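Local structure of carbonic anhydrase (Unidentified, 3R1W) at residues V67-V72 and I96-M101; G91-I96 and G108-I113. The protein probably catalyses the reversible hydration of carbon dioxide to bicarbonate, as a trimeric left-handed beta-helix carbonic anhydrase of the gamma class. All blocks are in the same frame, centred on the assembly; numbering follows the deposited sequence.

Interaction 1 of 2, residues V67-V72 and I96-M101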
loop_
_atom_site.group_PDB
_atom_site.type_symbol
_atom_site.label_atom_id
_atom_site.label_comp_id
_atom_site.label_asym_id
_atom_site.label_seq_id
_atom_site.Cartn_x
_atom_site.Cartn_y
_atom_site.Cartn_z
ATOM N N VAL B 67 -2.029 14.174 1.314
ATOM C CA VAL B 67 -1.257 12.951 1.176
ATOM C C VAL B 67 -2.186 11.843 1.647
ATOM O O VAL B 67 -2.370 11.657 2.840
ATOM C CB VAL B 67 -0.002 12.983 2.067
ATOM C CG1 VAL B 67 0.791 11.679 1.930
ATOM C CG2 VAL B 67 0.866 14.189 1.707
ATOM N N GLN B 68 -2.790 11.122 0.708
ATOM C CA GLN B 68 -3.901 10.236 1.054
ATOM C C GLN B 68 -3.521 8.842 1.559
ATOM O O GLN B 68 -2.350 8.444 1.554
ATOM C CB GLN B 68 -4.907 10.165 -0.098
ATOM C CG GLN B 68 -5.548 11.528 -0.352
ATOM C CD GLN B 68 -6.442 11.539 -1.572
ATOM O OE1 GLN B 68 -6.764 10.488 -2.131
ATOM N NE2 GLN B 68 -6.836 12.732 -2.003
ATOM N N ASP B 69 -4.545 8.123 2.005
ATOM C CA ASP B 69 -4.401 6.913 2.812
ATOM C C ASP B 69 -3.404 5.939 2.217
ATOM O O ASP B 69 -3.517 5.572 1.051
ATOM C CB ASP B 69 -5.759 6.206 2.923
ATOM C CG ASP B 69 -6.923 7.191 3.065
ATOM O OD1 ASP B 69 -7.186 7.947 2.101
ATOM O OD2 ASP B 69 -7.587 7.195 4.125
ATOM N N GLY B 70 -2.432 5.512 3.021
ATOM C CA GLY B 70 -1.548 4.451 2.588
ATOM C C GLY B 70 -0.433 4.896 1.657
ATOM O O GLY B 70 0.339 4.061 1.194
ATOM N N SER B 71 -0.328 6.199 1.395
ATOM C CA SER B 71 0.771 6.709 0.563
ATOM C C SER B 71 2.092 6.610 1.316
ATOM O O SER B 71 2.121 6.650 2.551
ATOM C CB SER B 71 0.527 8.168 0.148
ATOM O OG SER B 71 -0.613 8.291 -0.690
ATOM N N VAL B 72 3.183 6.464 0.570
ATOM C CA VAL B 72 4.520 6.509 1.150
ATOM C C VAL B 72 5.329 7.556 0.390
ATOM O O VAL B 72 5.431 7.507 -0.842
ATOM C CB VAL B 72 5.228 5.132 1.111
ATOM C CG1 VAL B 72 6.725 5.269 1.432
ATOM C CG2 VAL B 72 4.568 4.166 2.098
ATOM N N ILE B 96 -2.499 14.057 -3.656
ATOM C CA ILE B 96 -1.758 12.805 -3.773
ATOM C C ILE B 96 -2.698 11.659 -3.410
ATOM O O ILE B 96 -3.076 11.498 -2.253
ATOM C CB ILE B 96 -0.491 12.825 -2.886
ATOM C CG1 ILE B 96 0.414 13.998 -3.293
ATOM C CG2 ILE B 96 0.280 11.501 -2.991
ATOM C CD1 ILE B 96 1.475 14.331 -2.255
ATOM N N GLY B 97 -3.091 10.886 -4.422
ATOM C CA GLY B 97 -4.087 9.838 -4.267
ATOM C C GLY B 97 -3.673 8.695 -3.351
ATOM O O GLY B 97 -2.490 8.529 -3.047
ATOM N N HIS B 98 -4.656 7.906 -2.916
ATOM C CA HIS B 98 -4.416 6.780 -2.006
ATOM C C HIS B 98 -3.299 5.883 -2.507
ATOM O O HIS B 98 -3.203 5.616 -3.700
ATOM C CB HIS B 98 -5.681 5.921 -1.849
ATOM C CG HIS B 98 -6.946 6.714 -1.744
ATOM N ND1 HIS B 98 -7.369 7.279 -0.560
ATOM C CD2 HIS B 98 -7.883 7.032 -2.670
ATOM C CE1 HIS B 98 -8.509 7.918 -0.763
ATOM N NE2 HIS B 98 -8.840 7.786 -2.033
ATOM N N GLN B 99 -2.465 5.399 -1.591
ATOM C CA GLN B 99 -1.447 4.410 -1.939
ATOM C C GLN B 99 -0.452 4.903 -2.984
ATOM O O GLN B 99 0.143 4.104 -3.706
ATOM C CB GLN B 99 -2.089 3.097 -2.409
ATOM C CG GLN B 99 -3.011 2.463 -1.369
ATOM C CD GLN B 99 -3.644 1.183 -1.872
ATOM O OE1 GLN B 99 -3.788 0.983 -3.083
ATOM N NE2 GLN B 99 -4.015 0.302 -0.947
ATOM N N ALA B 100 -0.255 6.216 -3.054
ATOM C CA ALA B 100 0.779 6.759 -3.932
ATOM C C ALA B 100 2.175 6.370 -3.416
ATOM O O ALA B 100 2.356 6.078 -2.236
ATOM C CB ALA B 100 0.642 8.270 -4.037
ATOM N N MET B 101 3.157 6.374 -4.313
ATOM C CA MET B 101 4.536 6.131 -3.926
ATOM C C MET B 101 5.380 7.215 -4.558
ATOM O O MET B 101 5.618 7.189 -5.768
ATOM C CB MET B 101 5.002 4.778 -4.463
ATOM C CG MET B 101 6.466 4.450 -4.177
ATOM S SD MET B 101 6.802 4.016 -2.462
ATOM C CE MET B 101 7.897 5.364 -2.042
#
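Asp69 and His98 meet at corresponding places in two type II turns, Gln68-Ser71 and Gly97-Ala100, stacked one coil above the other. His98 ND1 donates to Asp69 OD1 over 2.7 Å; the acceptor lies 1° from the imidazole plane, whereas the donor sits 35° out of the carboxylate plane. Gln68, extended beyond CG, brings OE1 over the centre of the same ring, 3.3 Å above its plane, so the imidazole is met at one edge and over one face. A smaller residue such as alanine in place of His98 would probably leave Asp69 OD1 without this donor and the Gln68 amide without the ring beneath it.

Ser71 OG, beside its own backbone N (chi1 -65°), donates to Gln68 O and accepts from Ala100 N at 3.2 Å, tying one turn to the next. Backbone bonds complete the polar set: Gln68 N to Ile96 O, Gln99 N to Asp69 O (2.8 Å) and Val72 N to Ala100 O.

Apolar contacts flank the turns: Val67 CG2 meets Ile96 CD1 at 4.0 Å, and Met101, bent at chi2, lays CE against Val72 CG1 at 3.7 Å.

His74 and His103 of the second subunit meet the His98 ring, consistent with the three-histidine metal site of gamma-class carbonic anhydrases. Asp69 OD1 thus serves both the neighbouring coil and a salt bridge to Arg53 of that subunit.

Interaction 2 of 2, residues G91-I96 and G108-I113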
loop_
_atom_site.group_PDB
_atom_site.type_symbol
_atom_site.label_atom_id
_atom_site.label_comp_id
_atom_site.label_asym_id
_atom_site.label_seq_id
_atom_site.Cartn_x
_atom_site.Cartn_y
_atom_site.Cartn_z
ATOM N N GLY B 91 4.510 21.025 -4.320
ATOM C CA GLY B 91 3.957 22.372 -4.233
ATOM C C GLY B 91 2.597 22.471 -3.560
ATOM O O GLY B 91 2.260 21.645 -2.710
ATOM N N ASP B 92 1.825 23.491 -3.945
ATOM C CA ASP B 92 0.506 23.777 -3.370
ATOM C C ASP B 92 -0.620 23.148 -4.188
ATOM O O ASP B 92 -0.479 22.943 -5.391
ATOM C CB ASP B 92 0.228 25.286 -3.353
ATOM C CG ASP B 92 1.389 26.108 -2.836
ATOM O OD1 ASP B 92 2.077 25.674 -1.892
ATOM O OD2 ASP B 92 1.599 27.218 -3.374
ATOM N N ASP B 93 -1.746 22.873 -3.535
ATOM C CA ASP B 93 -2.932 22.378 -4.226
ATOM C C ASP B 93 -2.625 21.097 -4.983
ATOM O O ASP B 93 -3.098 20.884 -6.091
ATOM C CB ASP B 93 -3.479 23.434 -5.190
ATOM C CG ASP B 93 -3.991 24.672 -4.470
ATOM O OD1 ASP B 93 -4.789 24.537 -3.512
ATOM O OD2 ASP B 93 -3.590 25.783 -4.861
ATOM N N VAL B 94 -1.804 20.248 -4.381
ATOM C CA VAL B 94 -1.492 18.958 -4.973
ATOM C C VAL B 94 -2.339 17.893 -4.285
ATOM O O VAL B 94 -2.445 17.864 -3.063
ATOM C CB VAL B 94 0.020 18.635 -4.850
ATOM C CG1 VAL B 94 0.310 17.205 -5.316
ATOM C CG2 VAL B 94 0.841 19.651 -5.647
ATOM N N THR B 95 -2.977 17.038 -5.075
ATOM C CA THR B 95 -3.770 15.955 -4.508
ATOM C C THR B 95 -3.018 14.640 -4.730
ATOM O O THR B 95 -2.893 14.173 -5.861
ATOM C CB THR B 95 -5.170 15.891 -5.142
ATOM O OG1 THR B 95 -5.839 17.146 -4.955
ATOM C CG2 THR B 95 -6.005 14.776 -4.494
ATOM N N ILE B 96 -2.499 14.057 -3.656
ATOM C CA ILE B 96 -1.758 12.805 -3.773
ATOM C C ILE B 96 -2.698 11.659 -3.410
ATOM O O ILE B 96 -3.076 11.498 -2.253
ATOM C CB ILE B 96 -0.491 12.825 -2.886
ATOM C CG1 ILE B 96 0.414 13.998 -3.293
ATOM C CG2 ILE B 96 0.280 11.501 -2.991
ATOM C CD1 ILE B 96 1.475 14.331 -2.255
ATOM N N GLY B 108 5.094 20.237 -8.927
ATOM C CA GLY B 108 4.730 21.644 -8.898
ATOM C C GLY B 108 3.418 21.930 -8.188
ATOM O O GLY B 108 3.043 21.221 -7.254
ATOM N N ASN B 109 2.716 22.971 -8.640
ATOM C CA ASN B 109 1.439 23.360 -8.052
ATOM C C ASN B 109 0.251 22.898 -8.887
ATOM O O ASN B 109 0.341 22.816 -10.109
ATOM C CB ASN B 109 1.361 24.884 -7.908
ATOM C CG ASN B 109 2.547 25.468 -7.174
ATOM O OD1 ASN B 109 2.977 24.952 -6.142
ATOM N ND2 ASN B 109 3.083 26.562 -7.705
ATOM N N ARG B 110 -0.868 22.626 -8.217
ATOM C CA ARG B 110 -2.120 22.273 -8.885
ATOM C C ARG B 110 -1.916 21.021 -9.733
ATOM O O ARG B 110 -1.921 21.065 -10.962
ATOM C CB ARG B 110 -2.651 23.460 -9.708
ATOM C CG ARG B 110 -3.011 24.659 -8.846
ATOM C CD ARG B 110 -3.579 25.815 -9.673
ATOM N NE ARG B 110 -2.628 26.279 -10.677
ATOM C CZ ARG B 110 -1.603 27.092 -10.439
ATOM N NH1 ARG B 110 -1.373 27.549 -9.214
ATOM N NH2 ARG B 110 -0.797 27.449 -11.434
ATOM N N VAL B 111 -1.695 19.907 -9.046
ATOM C CA VAL B 111 -1.345 18.648 -9.684
ATOM C C VAL B 111 -2.198 17.533 -9.076
ATOM O O VAL B 111 -2.429 17.516 -7.864
ATOM C CB VAL B 111 0.158 18.333 -9.477
ATOM C CG1 VAL B 111 0.494 16.936 -9.954
ATOM C CG2 VAL B 111 1.027 19.372 -10.201
ATOM N N LEU B 112 -2.679 16.629 -9.928
ATOM C CA LEU B 112 -3.420 15.451 -9.498
ATOM C C LEU B 112 -2.534 14.233 -9.657
ATOM O O LEU B 112 -2.177 13.870 -10.777
ATOM C CB LEU B 112 -4.655 15.259 -10.379
ATOM C CG LEU B 112 -6.058 15.310 -9.791
ATOM C CD1 LEU B 112 -7.070 14.953 -10.877
ATOM C CD2 LEU B 112 -6.190 14.363 -8.607
ATOM N N ILE B 113 -2.183 13.591 -8.550
ATOM C CA ILE B 113 -1.448 12.332 -8.625
ATOM C C ILE B 113 -2.420 11.195 -8.313
ATOM O O ILE B 113 -2.908 11.086 -7.196
ATOM C CB ILE B 113 -0.233 12.326 -7.675
ATOM C CG1 ILE B 113 0.804 13.351 -8.155
ATOM C CG2 ILE B 113 0.413 10.936 -7.620
ATOM C CD1 ILE B 113 1.624 13.918 -7.062
HETATM O O HOH W 1 -1.856 26.847 -6.594
#
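Strands 94-96 and 111-113 are adjacent parallel rungs of the left-handed beta-helix, with Thr95 bonded between Val111 and Ile113; their axes lie 4.9 Å apart with 2° between their directions. Thr95 N donates to Val111 O at 2.9 Å and Thr95 O accepts from Ile113 N at 2.8 Å, both nearly straight. At the preceding corner Arg110 N binds Asp92 O, while the side-chain OD1 of Asn109, rather than a carbonyl of the backbone, accepts from Asp92 N at 2.9 Å. With CG beside its own backbone N (chi1 -53°), the amide lies alongside the Asp92 carboxylate, their planes 10° apart; Asp92 OD1 itself accepts from Ala63 N of the preceding coil.

Ile113 CD1 reaches Val94 CG1 at 3.9 Å and Ile96 CG1 at 4.0 Å, bridging two residues of the coil before. On the other face Leu112 CD2 packs against Thr95 CB. A water joins Asp93 OD2 to Arg110 NH1; beyond it, Asp93 forms a salt bridge with Arg64 and Arg110 one with Glu128.

Val94 and Ile113 pack on Ile107 of strand 106-107, whereas Asp93, Arg110 and Leu112 touch helix 162-184, which runs along this side of the beta-helix.

Overall arrangement
Interactions 1 and 2 are centred 13 Å apart and demonstrate how one stacking rule serves different parts of a coil. Their segments alternate along the chain: 67-72, 91-96, 96-101, then 108-113. Ile96 belongs to both, ending strand 94-96 and leading into the turn toward strand 101-103. Strands 66-67, 94-96 and 111-113 are consecutive neighbours in one parallel sheet, so the middle coil receives one contact on each side. Gly97 N, 2.8 Å from Ile113 O, probably continues the bonding between them. Interaction 1 turns its corner toward the other subunits, whereas interaction 2 faces the C-terminal helix, so one coil connects the trimer interface with the helix-covered side.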